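Local coordinates for pullulanase (Klebsiella oxytoca, PDB 2YOC), which hydrolyses alpha-1,6-glucosidic bonds in pullulan and related branched alpha-glucans, as a glycosyl hydrolase handled by a type 2 secretion system, at residues S992-V998 against A1052-Q1058; E939-L943 against S1021-Q1025; L104-S108 against F131-R137. One frame throughout, in Å; residues are numbered along the deposited sequence.

Overall arrangement
Contacts 1 and 2 belong to one neighbourhood, the C-terminal part of the enzyme, with centres about 13 Å apart. They meet at V1053, whose N probably hydrogen-bonds to Q1024 OE1 (2.8 Å) and whose O probably accepts from S1021 N (3.1 Å); their segments alternate along the chain. Contact 1 carries two ligands of a bound calcium ion at one end of a sheet; contact 2 sets a helix that follows the last strand of the eight-stranded barrel, probably its eighth helix, against a short helix beside that sheet. Contact 3 lies in the N-terminal pullulanase-associated region, across the chain's centre, about 83 Å from contact 1 and 75 Å from contact 2, centre to centre.

Contact 1. Residues S992-V998 against A1052-Q1058; sequences SRLDGLV and AVLELPQ. With CA (calcium ion), chain M.
Q1058 reaches back over the 992-998 segment and shares a calcium ion with L994: the extended side chain, with CG anti to the backbone N (chi1 -163°), brings OE1 to 2.7 Å from the calcium, while L994 O binds it at 2.4 Å. On the way, CG of Q1058 passes close to D995 OD1, its chain nearly perpendicular to that of D995. The backbone of Q1058 is tied down as well, its N donating to R993 O (2.8 Å) in a fairly straight bond, so metal and main chain fix the same residue. D982, S989 and D991 supply the remaining protein ligands of the ion.

L1056 is held through its main chain: its O accepts a nearly straight bond from D995 N (2.8 Å), and its N donates to G996 O. Farther along, V998 and L1054 form an antiparallel hydrogen-bonded pair, with V998 N to L1054 O and L1054 N to V998 O each 2.7 Å, and their side chains meet on one face of the sheet, CB to CB 3.9 Å. On the opposite face L997 lies beside E1055 and touches V1053.

E1055 makes the charged part of the contact. Its carboxylate straddles NH1 of R993, with OE2 at 2.9 Å in the guanidinium plane, a salt bridge whose individual hydrogen bonds are bent and weak. R993 starts out away from the partner strand and gets there by a bend at chi3 (79°), with L994 CD2 over one face of its guanidinium.

The two strands are neighbours in an antiparallel sheet of five. Strand 975-981 pairs with 994-1002 on its far side, and strand 1019-1020 flanks 1050-1057 on the side away from 994-1002; F950 packs against L997 and V1053, whereas F1013 meets V998 and L1066 meets L1056.

Contact 2. Residues E939-L943 against S1021-Q1025; sequences ELTEL and SAIQQ
E939 OE2 rests 3.5 Å from CG of Q1024, and this buried carboxylate oxygen is gripped from beyond the two helices, by the backbone N of L1032 and the hydroxyl of S1031. Two hydrogen bonds thus pin the end of the glutamate, which is probably ionised in this setting, and the glutamine presses on it with its aliphatic part. The glutamine chain runs athwart the glutamate, with carboxylate and amide planes 62° apart. The amide is bonded to strand 1050-1057: Q1024 OE1 accepts from V1053 N, and NE2 donates weakly to V1051 O, so the glutamine links the short helix to that strand.

The apolar centre is made by I1023. Its CG2 branch lies anti to the backbone N, the arrangement that sends this methyl at helix 927-945, where it meets E939 O and E942 CB, each at 3.8 Å, and L943 CD2 at 3.9 Å. One methyl therefore sits against a single turn of the opposing helix, the turn closed by the backbone bond from L943 N to E939 O. The L943 and I1023 side chains run antiparallel alongside one another, so CD2 of L943 goes on to S1021, 3.5 Å from its OG. S1021 occupies the N-cap position of helix 1022-1027.

Helix 927-945 also touches helix 840-855 through L940 and T941, and T941 OG1 bonds to S457 O at the end of helix 446-457. Those neighbours are consistent with the eighth helix of an alpha-amylase-type (beta/alpha)8 barrel, packed here against the C-terminal beta domain that follows it.

Contact 3. Residues L104-S108 against F131-R137; sequences LNKES and FGDFTDR
The ring of F131 receives S108 O at its edge, near the ring plane, 3.9 Å from CD2, while NH1 of R137 lies 4.1 Å above the centre of one face. L104 points back at F131 and meets the ring obliquely, on the side where NH1 lies, its CD2 3.4 Å from CE2. Its CD1 extends to the guanidinium, so that one leucine touches both flat groups. E107 O adds a contact with F131 CB at 3.7 Å.

The guanidinium of R137 is covered on one face by E107 CG, 3.4 Å above its plane and near its margin. E107 then places OE2 at 3.4 Å from NH2, a salt bridge of charges alone: the oxygen stands far off the guanidinium plane, and carboxylate and guanidinium are turned 75° apart. OE2 takes its hydrogen bond from N40 N instead, and NH2 of R137 donates weakly to V38 O. Bends at chi2 and chi3 (50°) fold the arginine back between ring and glutamate.

R137 closes a type I beta turn that begins at F134. Beneath the two loops, A42 and I111 of strands 41-46 and 110-117 touch both L104 and F131. The loop between strands 99-103 and 110-117 thus packs against the one between strands 127-130 and 138-141 over a shared apolar core, which is consistent with the small beta domain of the bacterial pullulanase-associated family, placed in the transthyretin clan.

Contact 1. Residues S992-V998 against A1052-Q1058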
loop_
_atom_site.group_PDB
_atom_site.type_symbol
_atom_site.label_atom_id
_atom_site.label_comp_id
_atom_site.label_asym_id
_atom_site.label_seq_id
_atom_site.Cartn_x
_atom_site.Cartn_y
_atom_site.Cartn_z
ATOM N N SER B 992 33.743 14.295 20.204
ATOM C CA SER B 992 33.971 15.006 21.478
ATOM C C SER B 992 33.660 16.478 21.368
ATOM O O SER B 992 33.504 17.144 22.388
ATOM C CB SER B 992 35.417 14.849 21.932
ATOM O OG SER B 992 36.288 15.373 20.939
ATOM N N ARG B 993 33.621 16.993 20.144
ATOM C CA ARG B 993 33.359 18.389 19.872
ATOM C C ARG B 993 31.854 18.641 19.625
ATOM O O ARG B 993 31.349 19.680 20.044
ATOM C CB ARG B 993 34.278 18.844 18.709
ATOM C CG ARG B 993 33.844 20.088 17.911
ATOM C CD ARG B 993 34.804 20.394 16.768
ATOM N NE ARG B 993 34.572 19.522 15.622
ATOM C CZ ARG B 993 33.838 19.859 14.567
ATOM N NH1 ARG B 993 33.273 21.057 14.498
ATOM N NH2 ARG B 993 33.670 19.003 13.568
ATOM N N LEU B 994 31.140 17.671 18.976
ATOM C CA LEU B 994 29.707 17.799 18.612
ATOM C C LEU B 994 28.720 16.978 19.449
ATOM O O LEU B 994 29.106 15.996 20.091
ATOM C CB LEU B 994 29.458 17.545 17.098
ATOM C CG LEU B 994 30.361 18.280 16.109
ATOM C CD1 LEU B 994 29.977 17.970 14.695
ATOM C CD2 LEU B 994 30.359 19.781 16.328
ATOM N N ASP B 995 27.441 17.413 19.432
ATOM C CA ASP B 995 26.289 16.787 20.082
ATOM C C ASP B 995 25.383 16.229 18.988
ATOM O O ASP B 995 24.538 15.387 19.261
ATOM C CB ASP B 995 25.495 17.816 20.902
ATOM C CG ASP B 995 25.577 17.704 22.422
ATOM O OD1 ASP B 995 26.144 16.691 22.923
ATOM O OD2 ASP B 995 25.064 18.627 23.118
ATOM N N GLY B 996 25.572 16.716 17.764
ATOM C CA GLY B 996 24.781 16.337 16.607
ATOM C C GLY B 996 25.192 17.048 15.336
ATOM O O GLY B 996 25.984 17.993 15.375
ATOM N N LEU B 997 24.639 16.596 14.193
ATOM C CA LEU B 997 24.916 17.100 12.839
ATOM C C LEU B 997 23.673 17.307 12.003
ATOM O O LEU B 997 22.713 16.535 12.100
ATOM C CB LEU B 997 25.777 16.070 12.093
ATOM C CG LEU B 997 26.991 16.555 11.346
ATOM C CD1 LEU B 997 27.427 17.954 11.814
ATOM C CD2 LEU B 997 28.127 15.560 11.496
ATOM N N VAL B 998 23.734 18.307 11.107
ATOM C CA VAL B 998 22.671 18.588 10.134
ATOM C C VAL B 998 23.280 18.729 8.735
ATOM O O VAL B 998 24.182 19.549 8.533
ATOM C CB VAL B 998 21.718 19.768 10.485
ATOM C CG1 VAL B 998 20.697 19.995 9.384
ATOM C CG2 VAL B 998 21.002 19.528 11.803
ATOM N N ALA B 1052 24.902 22.735 3.119
ATOM C CA ALA B 1052 25.358 23.198 4.427
ATOM C C ALA B 1052 25.474 22.085 5.440
ATOM O O ALA B 1052 24.594 21.228 5.533
ATOM C CB ALA B 1052 24.421 24.259 4.963
ATOM N N VAL B 1053 26.544 22.112 6.215
ATOM C CA VAL B 1053 26.741 21.165 7.303
ATOM C C VAL B 1053 26.576 21.999 8.562
ATOM O O VAL B 1053 27.447 22.812 8.887
ATOM C CB VAL B 1053 28.093 20.399 7.254
ATOM C CG1 VAL B 1053 28.274 19.546 8.492
ATOM C CG2 VAL B 1053 28.187 19.537 6.002
ATOM N N LEU B 1054 25.407 21.891 9.199
ATOM C CA LEU B 1054 25.148 22.650 10.411
ATOM C C LEU B 1054 25.485 21.730 11.564
ATOM O O LEU B 1054 25.020 20.585 11.600
ATOM C CB LEU B 1054 23.687 23.145 10.496
ATOM C CG LEU B 1054 23.149 24.170 9.457
ATOM C CD1 LEU B 1054 24.250 24.921 8.741
ATOM C CD2 LEU B 1054 22.274 23.496 8.463
ATOM N N GLU B 1055 26.355 22.195 12.458
ATOM C CA GLU B 1055 26.790 21.393 13.582
ATOM C C GLU B 1055 26.306 21.926 14.909
ATOM O O GLU B 1055 26.258 23.143 15.112
ATOM C CB GLU B 1055 28.311 21.156 13.571
ATOM C CG GLU B 1055 29.141 22.209 12.858
ATOM C CD GLU B 1055 30.627 21.920 12.839
ATOM O OE1 GLU B 1055 30.999 20.771 12.503
ATOM O OE2 GLU B 1055 31.420 22.843 13.149
ATOM N N LEU B 1056 25.941 20.993 15.807
ATOM C CA LEU B 1056 25.446 21.239 17.156
ATOM C C LEU B 1056 26.637 21.092 18.124
ATOM O O LEU B 1056 27.013 19.964 18.467
ATOM C CB LEU B 1056 24.374 20.197 17.491
ATOM C CG LEU B 1056 23.151 20.636 18.263
ATOM C CD1 LEU B 1056 22.344 19.427 18.665
ATOM C CD2 LEU B 1056 23.514 21.416 19.526
ATOM N N PRO B 1057 27.271 22.198 18.567
ATOM C CA PRO B 1057 28.455 22.036 19.443
ATOM C C PRO B 1057 28.117 21.484 20.814
ATOM O O PRO B 1057 27.056 21.786 21.368
ATOM C CB PRO B 1057 29.070 23.436 19.497
ATOM C CG PRO B 1057 27.921 24.368 19.173
ATOM C CD PRO B 1057 26.976 23.620 18.280
ATOM N N GLN B 1058 28.994 20.630 21.320
ATOM C CA GLN B 1058 28.847 19.988 22.614
ATOM C C GLN B 1058 29.331 20.909 23.686
ATOM O O GLN B 1058 30.382 21.542 23.538
ATOM C CB GLN B 1058 29.633 18.661 22.660
ATOM C CG GLN B 1058 29.210 17.740 23.804
ATOM C CD GLN B 1058 30.248 16.706 24.108
ATOM O OE1 GLN B 1058 30.576 15.852 23.280
ATOM N NE2 GLN B 1058 30.775 16.749 25.316
HETATM CA CA CA M . 29.280 14.096 21.614
#

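Contact 2. Residues E939-L943 against S1021-Q1025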
loop_
_atom_site.group_PDB
_atom_site.type_symbol
_atom_site.label_atom_id
_atom_site.label_comp_id
_atom_site.label_asym_id
_atom_site.label_seq_id
_atom_site.Cartn_x
_atom_site.Cartn_y
_atom_site.Cartn_z
ATOM N N GLU B 939 35.870 20.435 -0.597
ATOM C CA GLU B 939 35.015 20.871 0.518
ATOM C C GLU B 939 34.234 19.670 1.080
ATOM O O GLU B 939 34.362 19.358 2.262
ATOM C CB GLU B 939 34.038 21.952 0.028
ATOM C CG GLU B 939 33.580 22.948 1.085
ATOM C CD GLU B 939 32.834 24.140 0.506
ATOM O OE1 GLU B 939 33.464 24.928 -0.239
ATOM O OE2 GLU B 939 31.616 24.274 0.778
ATOM N N LEU B 940 33.495 18.962 0.192
ATOM C CA LEU B 940 32.646 17.809 0.468
ATOM C C LEU B 940 33.391 16.647 1.111
ATOM O O LEU B 940 32.877 16.034 2.054
ATOM C CB LEU B 940 31.947 17.354 -0.824
ATOM C CG LEU B 940 30.880 18.264 -1.442
ATOM C CD1 LEU B 940 30.311 17.630 -2.689
ATOM C CD2 LEU B 940 29.722 18.515 -0.490
ATOM N N THR B 941 34.595 16.334 0.598
ATOM C CA THR B 941 35.404 15.242 1.125
ATOM C C THR B 941 35.939 15.625 2.490
ATOM O O THR B 941 35.941 14.783 3.400
ATOM C CB THR B 941 36.506 14.777 0.125
ATOM O OG1 THR B 941 37.460 15.819 -0.088
ATOM C CG2 THR B 941 35.948 14.252 -1.204
ATOM N N GLU B 942 36.365 16.897 2.648
ATOM C CA GLU B 942 36.883 17.414 3.924
ATOM C C GLU B 942 35.811 17.268 5.001
ATOM O O GLU B 942 36.093 16.742 6.089
ATOM C CB GLU B 942 37.383 18.865 3.800
ATOM C CG GLU B 942 38.730 18.974 3.097
ATOM C CD GLU B 942 39.359 20.350 3.001
ATOM O OE1 GLU B 942 39.098 21.076 2.009
ATOM O OE2 GLU B 942 40.173 20.672 3.895
ATOM N N LEU B 943 34.564 17.645 4.652
ATOM C CA LEU B 943 33.390 17.518 5.509
ATOM C C LEU B 943 33.183 16.070 5.978
ATOM O O LEU B 943 33.069 15.835 7.181
ATOM C CB LEU B 943 32.138 18.044 4.790
ATOM C CG LEU B 943 32.070 19.565 4.604
ATOM C CD1 LEU B 943 31.030 19.939 3.581
ATOM C CD2 LEU B 943 31.820 20.278 5.909
ATOM N N SER B 1021 29.863 24.598 9.458
ATOM C CA SER B 1021 31.156 23.942 9.591
ATOM C C SER B 1021 32.311 24.920 9.343
ATOM O O SER B 1021 32.252 25.743 8.406
ATOM C CB SER B 1021 31.279 22.778 8.614
ATOM O OG SER B 1021 32.443 22.014 8.900
ATOM N N ALA B 1022 33.372 24.807 10.185
ATOM C CA ALA B 1022 34.596 25.598 10.068
ATOM C C ALA B 1022 35.169 25.421 8.666
ATOM O O ALA B 1022 35.606 26.405 8.078
ATOM C CB ALA B 1022 35.607 25.145 11.097
ATOM N N ILE B 1023 35.085 24.178 8.106
ATOM C CA ILE B 1023 35.496 23.777 6.748
ATOM C C ILE B 1023 34.802 24.714 5.727
ATOM O O ILE B 1023 35.485 25.307 4.876
ATOM C CB ILE B 1023 35.183 22.248 6.493
ATOM C CG1 ILE B 1023 36.086 21.301 7.329
ATOM C CG2 ILE B 1023 35.314 21.860 5.025
ATOM C CD1 ILE B 1023 35.589 20.929 8.716
ATOM N N GLN B 1024 33.465 24.894 5.873
ATOM C CA GLN B 1024 32.671 25.753 4.992
ATOM C C GLN B 1024 32.888 27.250 5.236
ATOM O O GLN B 1024 32.864 28.035 4.279
ATOM C CB GLN B 1024 31.188 25.392 5.058
ATOM C CG GLN B 1024 30.855 24.178 4.216
ATOM C CD GLN B 1024 29.415 23.760 4.335
ATOM O OE1 GLN B 1024 28.877 23.551 5.437
ATOM N NE2 GLN B 1024 28.774 23.583 3.187
ATOM N N GLN B 1025 33.103 27.636 6.513
ATOM C CA GLN B 1025 33.376 29.029 6.904
ATOM C C GLN B 1025 34.731 29.485 6.348
ATOM O O GLN B 1025 34.836 30.600 5.849
ATOM C CB GLN B 1025 33.322 29.216 8.437
ATOM C CG GLN B 1025 31.934 29.002 9.058
ATOM C CD GLN B 1025 31.832 29.539 10.472
ATOM O OE1 GLN B 1025 31.308 30.634 10.711
ATOM N NE2 GLN B 1025 32.305 28.765 11.447
#

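Contact 3. Residues L104-S108 against F131-R137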
loop_
_atom_site.group_PDB
_atom_site.type_symbol
_atom_site.label_atom_id
_atom_site.label_comp_id
_atom_site.label_asym_id
_atom_site.label_seq_id
_atom_site.Cartn_x
_atom_site.Cartn_y
_atom_site.Cartn_z
ATOM N N LEU B 104 19.650 -17.829 -61.014
ATOM C CA LEU B 104 20.699 -16.881 -60.664
ATOM C C LEU B 104 20.956 -15.790 -61.688
ATOM O O LEU B 104 20.581 -15.911 -62.856
ATOM C CB LEU B 104 21.997 -17.622 -60.358
ATOM C CG LEU B 104 22.188 -17.990 -58.915
ATOM C CD1 LEU B 104 22.541 -19.408 -58.778
ATOM C CD2 LEU B 104 23.237 -17.219 -58.302
ATOM N N ASN B 105 21.581 -14.706 -61.220
ATOM C CA ASN B 105 22.012 -13.546 -61.993
ATOM C C ASN B 105 23.492 -13.801 -62.374
ATOM O O ASN B 105 23.852 -13.753 -63.555
ATOM C CB ASN B 105 21.762 -12.264 -61.150
ATOM C CG ASN B 105 22.755 -11.107 -61.166
ATOM O OD1 ASN B 105 23.883 -11.171 -61.675
ATOM N ND2 ASN B 105 22.357 -10.017 -60.526
ATOM N N LYS B 106 24.321 -14.131 -61.366
ATOM C CA LYS B 106 25.747 -14.440 -61.500
ATOM C C LYS B 106 26.120 -15.750 -60.771
ATOM O O LYS B 106 25.639 -15.995 -59.658
ATOM C CB LYS B 106 26.639 -13.258 -61.031
ATOM C CG LYS B 106 26.412 -12.783 -59.594
ATOM C CD LYS B 106 27.415 -11.726 -59.162
ATOM C CE LYS B 106 27.263 -11.328 -57.708
ATOM N NZ LYS B 106 25.963 -10.642 -57.450
ATOM N N GLU B 107 27.004 -16.574 -61.397
ATOM C CA GLU B 107 27.502 -17.842 -60.836
ATOM C C GLU B 107 28.484 -17.624 -59.656
ATOM O O GLU B 107 28.850 -18.589 -58.975
ATOM C CB GLU B 107 28.134 -18.723 -61.933
ATOM C CG GLU B 107 27.140 -19.451 -62.828
ATOM C CD GLU B 107 27.718 -20.602 -63.631
ATOM O OE1 GLU B 107 28.842 -20.455 -64.162
ATOM O OE2 GLU B 107 27.052 -21.659 -63.721
ATOM N N SER B 108 28.902 -16.351 -59.432
ATOM C CA SER B 108 29.790 -15.892 -58.359
ATOM C C SER B 108 28.963 -15.256 -57.207
ATOM O O SER B 108 27.773 -14.990 -57.372
ATOM C CB SER B 108 30.798 -14.892 -58.917
ATOM O OG SER B 108 31.552 -14.274 -57.888
ATOM N N PHE B 131 28.801 -19.575 -53.000
ATOM C CA PHE B 131 29.150 -20.412 -54.164
ATOM C C PHE B 131 30.658 -20.703 -54.309
ATOM O O PHE B 131 31.048 -21.559 -55.111
ATOM C CB PHE B 131 28.552 -19.840 -55.460
ATOM C CG PHE B 131 27.072 -19.527 -55.423
ATOM C CD1 PHE B 131 26.132 -20.535 -55.219
ATOM C CD2 PHE B 131 26.615 -18.229 -55.620
ATOM C CE1 PHE B 131 24.765 -20.253 -55.215
ATOM C CE2 PHE B 131 25.247 -17.944 -55.595
ATOM C CZ PHE B 131 24.332 -18.961 -55.406
ATOM N N GLY B 132 31.469 -19.992 -53.522
ATOM C CA GLY B 132 32.914 -20.156 -53.425
ATOM C C GLY B 132 33.283 -21.126 -52.317
ATOM O O GLY B 132 34.468 -21.352 -52.063
ATOM N N ASP B 133 32.256 -21.688 -51.635
ATOM C CA ASP B 133 32.371 -22.687 -50.567
ATOM C C ASP B 133 31.782 -24.032 -51.050
ATOM O O ASP B 133 32.223 -25.090 -50.597
ATOM C CB ASP B 133 31.659 -22.215 -49.272
ATOM C CG ASP B 133 32.313 -21.087 -48.473
ATOM O OD1 ASP B 133 33.436 -20.659 -48.840
ATOM O OD2 ASP B 133 31.709 -20.647 -47.467
ATOM N N PHE B 134 30.781 -23.972 -51.972
ATOM C CA PHE B 134 30.082 -25.115 -52.579
ATOM C C PHE B 134 30.132 -24.938 -54.096
ATOM O O PHE B 134 29.224 -24.340 -54.689
ATOM C CB PHE B 134 28.624 -25.218 -52.065
ATOM C CG PHE B 134 28.500 -25.381 -50.571
ATOM C CD1 PHE B 134 28.511 -24.273 -49.732
ATOM C CD2 PHE B 134 28.387 -26.643 -49.999
ATOM C CE1 PHE B 134 28.443 -24.425 -48.348
ATOM C CE2 PHE B 134 28.293 -26.794 -48.613
ATOM C CZ PHE B 134 28.339 -25.685 -47.797
ATOM N N THR B 135 31.235 -25.418 -54.707
ATOM C CA THR B 135 31.515 -25.313 -56.140
ATOM C C THR B 135 30.420 -25.811 -57.066
ATOM O O THR B 135 30.194 -25.198 -58.112
ATOM C CB THR B 135 32.927 -25.812 -56.489
ATOM O OG1 THR B 135 33.123 -27.160 -56.058
ATOM C CG2 THR B 135 33.997 -24.932 -55.893
ATOM N N ASP B 136 29.714 -26.889 -56.660
ATOM C CA ASP B 136 28.639 -27.562 -57.404
ATOM C C ASP B 136 27.284 -26.825 -57.469
ATOM O O ASP B 136 26.470 -27.111 -58.360
ATOM C CB ASP B 136 28.452 -29.010 -56.895
ATOM C CG ASP B 136 28.531 -29.212 -55.393
ATOM O OD1 ASP B 136 27.799 -28.518 -54.657
ATOM O OD2 ASP B 136 29.305 -30.078 -54.956
ATOM N N ARG B 137 27.044 -25.894 -56.511
ATOM C CA ARG B 137 25.809 -25.116 -56.345
ATOM C C ARG B 137 24.608 -25.979 -55.938
ATOM O O ARG B 137 23.520 -25.454 -55.689
ATOM C CB ARG B 137 25.545 -24.144 -57.505
ATOM C CG ARG B 137 26.392 -22.877 -57.375
ATOM C CD ARG B 137 27.165 -22.481 -58.620
ATOM N NE ARG B 137 26.311 -22.466 -59.803
ATOM C CZ ARG B 137 25.527 -21.453 -60.152
ATOM N NH1 ARG B 137 25.496 -20.346 -59.425
ATOM N NH2 ARG B 137 24.780 -21.532 -61.235
#